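Local coordinates for protein cytolethal distending toxin subunit B (Escherichia coli, PDB 2F1N) that nicks DNA as the active endonuclease subunit of a tripartite bacterial toxin, very probably damaging the DNA of intoxicated cells and arresting their cell cycle at G2/M, at residues N196-V199 with P200-R203. Numbering follows the deposited sequence.
Sequences NLTV and PVRR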
ATOM      1  N   ASN A 196      -2.047   0.699 -20.641  1.00 15.72           N
ATOM      2  CA  ASN A 196      -1.052  -0.347 -20.740  1.00 15.70           C
ATOM      3  C   ASN A 196      -1.405  -1.637 -19.987  1.00 16.74           C
ATOM      4  O   ASN A 196      -0.597  -2.550 -19.891  1.00 17.30           O
ATOM      5  CB  ASN A 196       0.326   0.241 -20.395  1.00 15.52           C
ATOM      6  CG  ASN A 196       0.829   1.122 -21.527  1.00 16.16           C
ATOM      7  OD1 ASN A 196       1.094   0.595 -22.600  1.00 19.48           O
ATOM      8  ND2 ASN A 196       0.921   2.446 -21.317  1.00 14.68           N
ATOM      9  N   LEU A 197      -2.629  -1.712 -19.487  1.00 17.75           N
ATOM     10  CA  LEU A 197      -3.146  -2.957 -18.924  1.00 18.22           C
ATOM     11  C   LEU A 197      -3.812  -3.813 -19.997  1.00 18.94           C
ATOM     12  O   LEU A 197      -4.335  -3.279 -20.971  1.00 18.63           O
ATOM     13  CB  LEU A 197      -4.156  -2.664 -17.810  1.00 17.16           C
ATOM     14  CG  LEU A 197      -3.576  -1.939 -16.609  1.00 16.73           C
ATOM     15  CD1 LEU A 197      -4.687  -1.447 -15.761  1.00 16.72           C
ATOM     16  CD2 LEU A 197      -2.645  -2.878 -15.830  1.00 16.18           C
ATOM     17  N   THR A 198      -3.774  -5.137 -19.830  1.00 19.78           N
ATOM     18  CA  THR A 198      -4.529  -6.014 -20.732  1.00 21.05           C
ATOM     19  C   THR A 198      -6.033  -5.770 -20.625  1.00 20.18           C
ATOM     20  O   THR A 198      -6.545  -5.270 -19.631  1.00 18.68           O
ATOM     21  CB  THR A 198      -4.252  -7.514 -20.479  1.00 20.97           C
ATOM     22  OG1 THR A 198      -4.536  -7.804 -19.104  1.00 22.94           O
ATOM     23  CG2 THR A 198      -2.796  -7.854 -20.629  1.00 21.09           C
ATOM     24  N   VAL A 199      -6.767  -6.155 -21.671  1.00 20.25           N
ATOM     25  CA  VAL A 199      -8.214  -5.994 -21.663  1.00 22.27           C
ATOM     26  C   VAL A 199      -8.902  -6.642 -20.439  1.00 20.34           C
ATOM     27  O   VAL A 199      -9.711  -6.009 -19.795  1.00 21.73           O
ATOM     28  CB  VAL A 199      -8.849  -6.589 -22.929  1.00 23.03           C
ATOM     29  CG1 VAL A 199     -10.381  -6.488 -22.833  1.00 24.83           C
ATOM     30  CG2 VAL A 199      -8.266  -5.914 -24.162  1.00 24.61           C
ATOM     31  N   PRO A 200      -8.618  -7.893 -20.122  1.00 21.31           N
ATOM     32  CA  PRO A 200      -9.301  -8.501 -18.961  1.00 19.70           C
ATOM     33  C   PRO A 200      -8.958  -7.781 -17.654  1.00 17.73           C
ATOM     34  O   PRO A 200      -9.840  -7.640 -16.824  1.00 18.24           O
ATOM     35  CB  PRO A 200      -8.752  -9.908 -18.950  1.00 21.60           C
ATOM     36  CG  PRO A 200      -8.441 -10.125 -20.390  1.00 23.43           C
ATOM     37  CD  PRO A 200      -7.703  -8.856 -20.769  1.00 20.92           C
ATOM     38  N   VAL A 201      -7.731  -7.278 -17.491  1.00 16.54           N
ATOM     39  CA  VAL A 201      -7.396  -6.597 -16.228  1.00 15.07           C
ATOM     40  C   VAL A 201      -8.087  -5.233 -16.162  1.00 16.45           C
ATOM     41  O   VAL A 201      -8.605  -4.840 -15.119  1.00 16.56           O
ATOM     42  CB  VAL A 201      -5.860  -6.475 -16.025  1.00 13.80           C
ATOM     43  CG1 VAL A 201      -5.562  -5.554 -14.858  1.00 15.90           C
ATOM     44  CG2 VAL A 201      -5.262  -7.868 -15.826  1.00 15.50           C
ATOM     45  N   ARG A 202      -8.110  -4.508 -17.287  1.00 17.67           N
ATOM     46  CA  ARG A 202      -8.913  -3.279 -17.384  1.00 19.18           C
ATOM     47  C   ARG A 202     -10.392  -3.429 -16.976  1.00 19.20           C
ATOM     48  O   ARG A 202     -10.950  -2.573 -16.277  1.00 19.55           O
ATOM     49  CB  ARG A 202      -8.829  -2.718 -18.798  1.00 20.13           C
ATOM     50  CG  ARG A 202      -7.442  -2.232 -19.140  1.00 24.28           C
ATOM     51  CD  ARG A 202      -7.353  -1.592 -20.503  1.00 31.48           C
ATOM     52  NE  ARG A 202      -8.512  -0.745 -20.711  1.00 37.41           N
ATOM     53  CZ  ARG A 202      -8.895  -0.315 -21.903  1.00 43.18           C
ATOM     54  NH1 ARG A 202      -8.181  -0.654 -22.979  1.00 44.05           N
ATOM     55  NH2 ARG A 202      -9.981   0.454 -22.015  1.00 41.68           N
ATOM     56  N   ARG A 203     -11.011  -4.518 -17.409  1.00 20.12           N
ATOM     57  CA  ARG A 203     -12.420  -4.764 -17.173  1.00 21.40           C
ATOM     58  C   ARG A 203     -12.640  -5.267 -15.766  1.00 20.54           C
ATOM     59  O   ARG A 203     -13.781  -5.290 -15.279  1.00 21.60           O
ATOM     60  CB  ARG A 203     -12.952  -5.821 -18.155  1.00 22.82           C
ATOM     61  CG  ARG A 203     -13.080  -5.365 -19.636  1.00 26.79           C
ATOM     62  CD  ARG A 203     -13.478  -3.895 -19.841  1.00 35.08           C
ATOM     63  NE  ARG A 203     -13.327  -3.457 -21.237  1.00 42.20           N
ATOM     64  CZ  ARG A 203     -12.712  -2.340 -21.622  1.00 43.80           C
ATOM     65  NH1 ARG A 203     -12.174  -1.515 -20.721  1.00 43.62           N
ATOM     66  NH2 ARG A 203     -12.630  -2.051 -22.914  1.00 46.54           N
TER
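T198 and R202 are joined by the first backbone hydrogen bond of the short helix 199-203. R202 N donates to T198 O at 2.9 Å, and the N-H points almost straight at the acceptor (176°). One residue on, R203 N donates to V199 O at 3.1 Å, with a more bent N-H (151°). Both bonds span four residues, as in an alpha-helical turn. T198 sits at the N-cap position.

L197 and V201 make the apolar contact, on the face toward helix 156-168. The methyl CD2 of L197 meets CG1 of V201 at 4.1 Å, the two side chains crossing at about a right angle. The other methyl of V201, CG2, lies 3.4 Å from T198 OG1, a van der Waals contact of a hydroxyl with a methyl. With chi1 at 56°, T198 OG1 is flanked by the backbone N and the carbonyl carbon and faces this methyl. Helix 156-168 packs V160 against L197 and Y164 against V201 and P200, and its E161 OE2 accepts a hydrogen bond from T198 N.

P200 occupies the first turn, where its lack of an N-H costs no helical bond. V199 CB and P200 CD are tight at 3.3 Å, a contact between neighbours in sequence.

The arginines touch the turn through their aliphatic parts. R202 CG rests 3.6 Å from L197 CB, and its CD lies 3.5 Å from L197 O. R202 NE has a long, weak ion pair with E194. R203 CG lies 3.4 Å from V199 O.

All eight residues belong to the nuclear localization signal. The backbone bonds and the buried L197 and V201 probably hold residues 197-203 of it as a turn against helix 156-168. R203, and R202 despite its weak pairing, would place positive charge at or near the surface.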